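Local atomic coordinates of ABC transporter substrate-binding protein (Bradyrhizobium japonicum, PDB entry 4I1D), a protein that probably acts as the periplasmic solute-binding component of an ABC transporter, and binds d-malate in its ligand pocket. Residues G74-L79 against C234-G238; T64-R69 against Y303-S307. Residue numbers count along the deposited sequence, not the author numbering.

Contact 1. Residues G74-L79 against C234-G238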
ATOM      1  N   GLY A  74      13.843  11.734 -31.480  1.00 73.22           N
ATOM      2  CA  GLY A  74      15.254  12.087 -31.495  1.00 67.66           C
ATOM      3  C   GLY A  74      16.189  11.054 -30.867  1.00 65.27           C
ATOM      4  O   GLY A  74      17.281  11.397 -30.413  1.00 60.57           O
ATOM      5  N   LEU A  75      15.779   9.788 -30.851  1.00 56.64           N
ATOM      6  CA  LEU A  75      16.557   8.753 -30.169  1.00 53.55           C
ATOM      7  C   LEU A  75      17.451   7.959 -31.107  1.00 52.65           C
ATOM      8  O   LEU A  75      18.390   7.304 -30.663  1.00 55.45           O
ATOM      9  CB  LEU A  75      15.644   7.790 -29.415  1.00 48.24           C
ATOM     10  CG  LEU A  75      14.876   8.327 -28.212  1.00 52.64           C
ATOM     11  CD1 LEU A  75      13.668   7.433 -27.940  1.00 51.24           C
ATOM     12  CD2 LEU A  75      15.768   8.430 -26.991  1.00 53.55           C
ATOM     13  N   ILE A  76      17.153   8.000 -32.399  1.00 55.26           N
ATOM     14  CA  ILE A  76      17.990   7.316 -33.378  1.00 57.79           C
ATOM     15  C   ILE A  76      18.352   8.247 -34.533  1.00 60.58           C
ATOM     16  O   ILE A  76      17.669   9.245 -34.782  1.00 61.86           O
ATOM     17  CB  ILE A  76      17.330   6.020 -33.907  1.00 54.71           C
ATOM     18  CG1 ILE A  76      15.933   6.305 -34.443  1.00 57.89           C
ATOM     19  CG2 ILE A  76      17.248   4.958 -32.803  1.00 50.44           C
ATOM     20  CD1 ILE A  76      15.287   5.094 -35.100  1.00 60.96           C
ATOM     21  N   GLU A  77      19.427   7.908 -35.233  1.00 52.55           N
ATOM     22  CA  GLU A  77      19.991   8.790 -36.248  1.00 58.72           C
ATOM     23  C   GLU A  77      19.129   8.881 -37.494  1.00 59.06           C
ATOM     24  O   GLU A  77      18.568   7.883 -37.947  1.00 55.81           O
ATOM     25  CB  GLU A  77      21.402   8.327 -36.642  1.00 63.08           C
ATOM     26  CG  GLU A  77      22.453   8.459 -35.546  1.00 69.45           C
ATOM     27  CD  GLU A  77      23.042   9.853 -35.457  1.00 75.89           C
ATOM     28  OE1 GLU A  77      22.810  10.654 -36.388  1.00 77.54           O
ATOM     29  OE2 GLU A  77      23.739  10.146 -34.458  1.00 78.76           O
ATOM     30  N   LYS A  78      19.022  10.088 -38.040  1.00 57.74           N
ATOM     31  CA  LYS A  78      18.487  10.260 -39.379  1.00 62.35           C
ATOM     32  C   LYS A  78      19.535   9.680 -40.315  1.00 63.33           C
ATOM     33  O   LYS A  78      20.680  10.108 -40.298  1.00 67.27           O
ATOM     34  CB  LYS A  78      18.271  11.740 -39.677  1.00 71.55           C
ATOM     35  CG  LYS A  78      16.903  12.073 -40.273  1.00 85.70           C
ATOM     36  CD  LYS A  78      16.610  13.568 -40.142  1.00 95.35           C
ATOM     37  CE  LYS A  78      16.838  14.042 -38.701  1.00100.94           C
ATOM     38  NZ  LYS A  78      16.845  15.532 -38.555  1.00106.39           N
ATOM     39  N   LEU A  79      19.162   8.686 -41.109  1.00 63.63           N
ATOM     40  CA  LEU A  79      20.138   8.011 -41.957  1.00 69.89           C
ATOM     41  C   LEU A  79      20.420   8.748 -43.268  1.00 74.88           C
ATOM     42  O   LEU A  79      19.496   9.174 -43.968  1.00 75.98           O
ATOM     43  CB  LEU A  79      19.698   6.577 -42.252  1.00 63.86           C
ATOM     44  CG  LEU A  79      19.576   5.636 -41.051  1.00 59.59           C
ATOM     45  CD1 LEU A  79      19.194   4.239 -41.523  1.00 55.28           C
ATOM     46  CD2 LEU A  79      20.877   5.612 -40.261  1.00 54.34           C
ATOM     47  N   CYS A 234      18.554   0.276 -36.955  1.00 45.38           N
ATOM     48  CA  CYS A 234      18.696   1.715 -36.740  1.00 45.45           C
ATOM     49  C   CYS A 234      19.914   1.932 -35.858  1.00 51.87           C
ATOM     50  O   CYS A 234      20.425   0.988 -35.258  1.00 56.63           O
ATOM     51  CB  CYS A 234      17.464   2.290 -36.053  1.00 50.18           C
ATOM     52  SG  CYS A 234      17.081   1.447 -34.486  1.00 54.75           S
ATOM     53  N   ILE A 235      20.369   3.178 -35.776  1.00 48.15           N
ATOM     54  CA  ILE A 235      21.610   3.513 -35.103  1.00 47.20           C
ATOM     55  C   ILE A 235      21.284   4.506 -34.017  1.00 50.93           C
ATOM     56  O   ILE A 235      20.554   5.466 -34.264  1.00 58.35           O
ATOM     57  CB  ILE A 235      22.600   4.164 -36.086  1.00 48.38           C
ATOM     58  CG1 ILE A 235      22.921   3.203 -37.232  1.00 46.89           C
ATOM     59  CG2 ILE A 235      23.865   4.627 -35.369  1.00 47.99           C
ATOM     60  CD1 ILE A 235      23.799   3.821 -38.317  1.00 51.35           C
ATOM     61  N   LEU A 236      21.808   4.289 -32.815  1.00 50.27           N
ATOM     62  CA  LEU A 236      21.492   5.183 -31.703  1.00 48.47           C
ATOM     63  C   LEU A 236      22.048   6.573 -31.945  1.00 52.84           C
ATOM     64  O   LEU A 236      23.153   6.731 -32.465  1.00 51.72           O
ATOM     65  CB  LEU A 236      21.985   4.633 -30.360  1.00 43.31           C
ATOM     66  CG  LEU A 236      21.055   3.609 -29.696  1.00 50.84           C
ATOM     67  CD1 LEU A 236      21.170   2.298 -30.402  1.00 55.91           C
ATOM     68  CD2 LEU A 236      21.375   3.433 -28.224  1.00 55.96           C
ATOM     69  N   LYS A 237      21.265   7.585 -31.592  1.00 54.24           N
ATOM     70  CA  LYS A 237      21.762   8.953 -31.608  1.00 57.80           C
ATOM     71  C   LYS A 237      22.932   9.043 -30.620  1.00 56.27           C
ATOM     72  O   LYS A 237      22.799   8.670 -29.457  1.00 54.72           O
ATOM     73  CB  LYS A 237      20.645   9.920 -31.213  1.00 68.21           C
ATOM     74  CG  LYS A 237      20.781  11.314 -31.799  1.00 80.21           C
ATOM     75  CD  LYS A 237      20.637  11.285 -33.313  1.00 87.17           C
ATOM     76  CE  LYS A 237      20.645  12.689 -33.895  1.00 92.31           C
ATOM     77  NZ  LYS A 237      19.487  13.497 -33.413  1.00 91.97           N
ATOM     78  N   GLY A 238      24.081   9.517 -31.085  1.00 54.73           N
ATOM     79  CA  GLY A 238      25.252   9.608 -30.228  1.00 58.72           C
ATOM     80  C   GLY A 238      26.036   8.307 -30.110  1.00 62.01           C
ATOM     81  O   GLY A 238      26.876   8.155 -29.221  1.00 62.88           O
TER
HETATM   82  O   HOH W   1      18.902   5.091 -37.279  1.00 52.39           O
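Ile76 and Leu236, whose CA atoms lie 4.4 Å apart, form a single non-hydrogen-bonded antiparallel pair flanked by two nearly straight hydrogen bonds: Lys237 N donates one to Leu75 O (3.0 Å) and Glu77 N donates one to Ile235 O (2.9 Å). One step further on, the backbones have spread too far for direct pairing, and water 1 fills the gap, accepting from Ile235 N at 2.8 Å and donating to Glu77 O at 2.9 Å. At the other end the Glu77 carboxylate adds a weak hydrogen bond, Gly238 N to Glu77 OE2 at 3.4 Å. Glutamate suits this place because its methylenes also lie along the partner chain, CG being 4.1 Å from Ile235 CG2. Both glycines have positive phi. Gly74 is the C-prime residue of the Schellman motif that ends helix 64-72 and turns the chain toward its partner; Gly238, with a CB, would crowd the carbonyl before it. The aliphatic part of Lys237 lies against Glu77, its CD 3.5 Å from Glu77 OE2. Apolar contacts finish the seam: Ile76 CD1 meets Cys234 CB at 3.7 Å and Leu79 CD2 meets Ile235 CD1 at 3.9 Å. Beyond the pair, Cys234 and Leu236 hydrogen-bond through their backbones to Val60 and Asp58, so residues 234-238 have a backbone partner in each of two chain segments. Leu79 and Ile235 pack on Leu249 of helix 242-252, whereas Leu75 and Leu236 meet Val50 of helix 43-51, which places the bridge between these two helices.

Contact 2. Residues T64-R69 against Y303-S307. With SO4 (sulfate ion), chain H.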
ATOM      1  N   THR A  64       9.880  -2.613 -36.536  1.00 50.34           N
ATOM      2  CA  THR A  64       9.991  -1.421 -37.352  1.00 54.49           C
ATOM      3  C   THR A  64       9.232  -0.219 -36.773  1.00 55.55           C
ATOM      4  O   THR A  64       9.675   0.922 -36.892  1.00 52.27           O
ATOM      5  CB  THR A  64       9.519  -1.757 -38.778  1.00 54.62           C
ATOM      6  OG1 THR A  64      10.325  -2.829 -39.282  1.00 49.83           O
ATOM      7  CG2 THR A  64       9.634  -0.573 -39.696  1.00 50.82           C
ATOM      8  N   GLY A  65       8.107  -0.480 -36.122  1.00 52.83           N
ATOM      9  CA  GLY A  65       7.295   0.593 -35.568  1.00 59.24           C
ATOM     10  C   GLY A  65       8.008   1.396 -34.496  1.00 58.54           C
ATOM     11  O   GLY A  65       7.766   2.594 -34.351  1.00 61.25           O
ATOM     12  N   TYR A  66       8.888   0.737 -33.745  1.00 57.98           N
ATOM     13  CA  TYR A  66       9.659   1.409 -32.701  1.00 62.35           C
ATOM     14  C   TYR A  66      10.710   2.326 -33.304  1.00 62.26           C
ATOM     15  O   TYR A  66      11.092   3.329 -32.701  1.00 63.55           O
ATOM     16  CB  TYR A  66      10.327   0.393 -31.767  1.00 61.59           C
ATOM     17  CG  TYR A  66       9.349  -0.493 -31.029  1.00 74.96           C
ATOM     18  CD1 TYR A  66       8.096  -0.024 -30.672  1.00 89.09           C
ATOM     19  CD2 TYR A  66       9.673  -1.801 -30.704  1.00 82.22           C
ATOM     20  CE1 TYR A  66       7.195  -0.831 -30.009  1.00103.31           C
ATOM     21  CE2 TYR A  66       8.778  -2.617 -30.040  1.00 92.66           C
ATOM     22  CZ  TYR A  66       7.540  -2.128 -29.694  1.00106.35           C
ATOM     23  OH  TYR A  66       6.636  -2.935 -29.033  1.00118.74           O
ATOM     24  N   CYS A  67      11.181   1.979 -34.495  1.00 58.58           N
ATOM     25  CA  CYS A  67      12.110   2.847 -35.206  1.00 56.58           C
ATOM     26  C   CYS A  67      11.434   4.147 -35.560  1.00 54.68           C
ATOM     27  O   CYS A  67      12.042   5.207 -35.455  1.00 60.86           O
ATOM     28  CB  CYS A  67      12.640   2.173 -36.469  1.00 58.46           C
ATOM     29  SG  CYS A  67      13.596   0.694 -36.113  1.00 60.39           S
ATOM     30  N   LEU A  68      10.168   4.069 -35.971  1.00 60.29           N
ATOM     31  CA  LEU A  68       9.412   5.270 -36.314  1.00 58.25           C
ATOM     32  C   LEU A  68       9.212   6.138 -35.076  1.00 65.62           C
ATOM     33  O   LEU A  68       9.454   7.349 -35.112  1.00 65.22           O
ATOM     34  CB  LEU A  68       8.055   4.921 -36.948  1.00 54.96           C
ATOM     35  CG  LEU A  68       8.037   3.863 -38.063  1.00 53.26           C
ATOM     36  CD1 LEU A  68       6.627   3.684 -38.631  1.00 47.73           C
ATOM     37  CD2 LEU A  68       9.002   4.218 -39.171  1.00 56.62           C
ATOM     38  N   ARG A  69       8.772   5.517 -33.985  1.00 72.34           N
ATOM     39  CA  ARG A  69       8.563   6.229 -32.724  1.00 77.67           C
ATOM     40  C   ARG A  69       9.869   6.849 -32.244  1.00 67.18           C
ATOM     41  O   ARG A  69       9.939   8.047 -31.967  1.00 61.20           O
ATOM     42  CB  ARG A  69       8.016   5.283 -31.647  1.00 89.83           C
ATOM     43  CG  ARG A  69       6.507   5.350 -31.444  1.00100.06           C
ATOM     44  CD  ARG A  69       6.076   4.703 -30.118  1.00108.42           C
ATOM     45  NE  ARG A  69       5.915   3.250 -30.213  1.00110.61           N
ATOM     46  CZ  ARG A  69       4.750   2.628 -30.400  1.00116.25           C
ATOM     47  NH1 ARG A  69       4.710   1.303 -30.473  1.00112.51           N
ATOM     48  NH2 ARG A  69       3.620   3.325 -30.513  1.00117.62           N
ATOM     49  N   TYR A 303       2.953  -0.164 -39.583  1.00 39.96           N
ATOM     50  CA  TYR A 303       3.717   0.493 -38.530  1.00 46.32           C
ATOM     51  C   TYR A 303       3.402   1.980 -38.413  1.00 50.82           C
ATOM     52  O   TYR A 303       3.515   2.550 -37.334  1.00 51.81           O
ATOM     53  CB  TYR A 303       5.220   0.230 -38.717  1.00 46.59           C
ATOM     54  CG  TYR A 303       5.496  -1.231 -38.520  1.00 51.13           C
ATOM     55  CD1 TYR A 303       5.346  -1.810 -37.262  1.00 50.33           C
ATOM     56  CD2 TYR A 303       5.826  -2.051 -39.591  1.00 46.51           C
ATOM     57  CE1 TYR A 303       5.562  -3.161 -37.067  1.00 52.05           C
ATOM     58  CE2 TYR A 303       6.040  -3.399 -39.410  1.00 48.83           C
ATOM     59  CZ  TYR A 303       5.910  -3.954 -38.147  1.00 55.67           C
ATOM     60  OH  TYR A 303       6.127  -5.308 -37.959  1.00 60.67           O
ATOM     61  N   ALA A 304       2.991   2.595 -39.515  1.00 48.32           N
ATOM     62  CA  ALA A 304       2.519   3.971 -39.470  1.00 56.84           C
ATOM     63  C   ALA A 304       1.278   4.073 -38.579  1.00 56.44           C
ATOM     64  O   ALA A 304       1.141   5.016 -37.811  1.00 62.04           O
ATOM     65  CB  ALA A 304       2.219   4.494 -40.875  1.00 59.50           C
ATOM     66  N   TRP A 305       0.378   3.103 -38.670  1.00 49.56           N
ATOM     67  CA  TRP A 305      -0.806   3.140 -37.804  1.00 47.96           C
ATOM     68  C   TRP A 305      -0.433   2.888 -36.341  1.00 55.61           C
ATOM     69  O   TRP A 305      -0.831   3.660 -35.463  1.00 50.19           O
ATOM     70  CB  TRP A 305      -1.912   2.173 -38.247  1.00 43.54           C
ATOM     71  CG  TRP A 305      -3.172   2.339 -37.394  1.00 48.97           C
ATOM     72  CD1 TRP A 305      -4.209   3.210 -37.614  1.00 43.78           C
ATOM     73  CD2 TRP A 305      -3.490   1.642 -36.177  1.00 41.08           C
ATOM     74  NE1 TRP A 305      -5.152   3.088 -36.616  1.00 51.91           N
ATOM     75  CE2 TRP A 305      -4.734   2.132 -35.725  1.00 49.21           C
ATOM     76  CE3 TRP A 305      -2.846   0.649 -35.433  1.00 48.35           C
ATOM     77  CZ2 TRP A 305      -5.342   1.666 -34.561  1.00 54.08           C
ATOM     78  CZ3 TRP A 305      -3.459   0.181 -34.275  1.00 49.88           C
ATOM     79  CH2 TRP A 305      -4.694   0.691 -33.854  1.00 51.06           C
ATOM     80  N   TRP A 306       0.346   1.831 -36.086  1.00 47.24           N
ATOM     81  CA  TRP A 306       0.713   1.474 -34.714  1.00 47.48           C
ATOM     82  C   TRP A 306       1.523   2.538 -33.973  1.00 55.15           C
ATOM     83  O   TRP A 306       1.431   2.653 -32.748  1.00 57.37           O
ATOM     84  CB  TRP A 306       1.437   0.123 -34.659  1.00 40.29           C
ATOM     85  CG  TRP A 306       0.478  -0.999 -34.639  1.00 42.86           C
ATOM     86  CD1 TRP A 306       0.219  -1.871 -35.647  1.00 46.22           C
ATOM     87  CD2 TRP A 306      -0.398  -1.348 -33.563  1.00 44.91           C
ATOM     88  NE1 TRP A 306      -0.763  -2.760 -35.262  1.00 46.98           N
ATOM     89  CE2 TRP A 306      -1.158  -2.456 -33.986  1.00 49.98           C
ATOM     90  CE3 TRP A 306      -0.614  -0.832 -32.280  1.00 50.13           C
ATOM     91  CZ2 TRP A 306      -2.109  -3.069 -33.168  1.00 53.73           C
ATOM     92  CZ3 TRP A 306      -1.567  -1.440 -31.470  1.00 53.21           C
ATOM     93  CH2 TRP A 306      -2.297  -2.544 -31.917  1.00 53.20           C
ATOM     94  N   SER A 307       2.311   3.308 -34.715  1.00 50.94           N
ATOM     95  CA  SER A 307       3.157   4.341 -34.128  1.00 48.07           C
ATOM     96  C   SER A 307       2.477   5.716 -34.113  1.00 51.08           C
ATOM     97  O   SER A 307       3.080   6.718 -33.722  1.00 57.34           O
ATOM     98  CB  SER A 307       4.473   4.428 -34.906  1.00 52.51           C
ATOM     99  OG  SER A 307       4.237   4.819 -36.253  1.00 52.63           O
TER
HETATM  100  S   SO4 H 404       3.586   1.281 -42.824  0.95120.68           S
HETATM  101  O1  SO4 H 404       3.970  -0.129 -42.901  0.95116.87           O
HETATM  102  O2  SO4 H 404       4.795   2.102 -42.876  0.95117.04           O
HETATM  103  O3  SO4 H 404       2.678   1.623 -43.920  0.95115.75           O
HETATM  104  O4  SO4 H 404       2.884   1.527 -41.568  0.95126.84           O
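In this periplasmic binding protein of the type 2 family, the N-terminal part of helix 64-72, just after strand 59-63, packs against the short helix 303-306. The backbones come nearest at Gly65, with Gly65 CA 4.6 Å from Tyr303 CA. Glycine suits the position because a CB would lie 3.0 Å from Tyr303 CD1, a clash; without it, Gly65 N comes to 3.3 Å from that CD1. Tyr303 (chi1 m) directs its ring at Thr64, whose CB makes a CH-pi contact, 3.9 Å from the ring centroid and over the face. The polar ends of both side chains find partners on strand 219-235: Tyr303 OH with Ser230 N, and Thr64 OG1 with the hydroxyls of Ser230 and Ser232. Leu68, in the extended mt rotamer, carries CD1 to 3.7 Å from Tyr303 CB and 3.6 Å from Ser307 OG, an apolar contact one helical turn after Thr64. Ser307 takes the p rotamer, which turns its hydroxyl back to the carbonyl four residues earlier: OG donates to Tyr303 O at 2.6 Å, so a polar group can be buried here. Arg69 has an off-well chi1 of -99° and a bent chi3, bringing its guanidinium to the end of the short helix, where NH2 makes a weak hydrogen bond to Trp306 O (3.2 Å); its charge is met chiefly by Glu312 and Glu315 of helix 309-321. At the other end a sulfate, probably from the crystallisation liquor, accepts a very short hydrogen bond from Ala304 N to its O4, 2.3 Å.

How the contacts relate
Helix 64-72 ties the two contacts together: its first turns form one side of contact 2, and the chain leaving its C-terminal end enters contact 1. Along the sequence the order is 64-69, 74-79, 234-238, 303-307, so contact 1 is nested within the loop closed by contact 2. Their centres lie 15 Å apart, on the same side of the chain's centre, and they touch, Ile76 CD1 being 3.3 Å from Cys67 O and Cys234 SG 3.9 Å from Cys67 SG. Strand 219-235 serves both, ending in contact 1 and bonding Thr64 and Tyr303 of contact 2. Away from the malate pocket, the helix packs on the C-terminal region and its exit loop pairs with the strand's end.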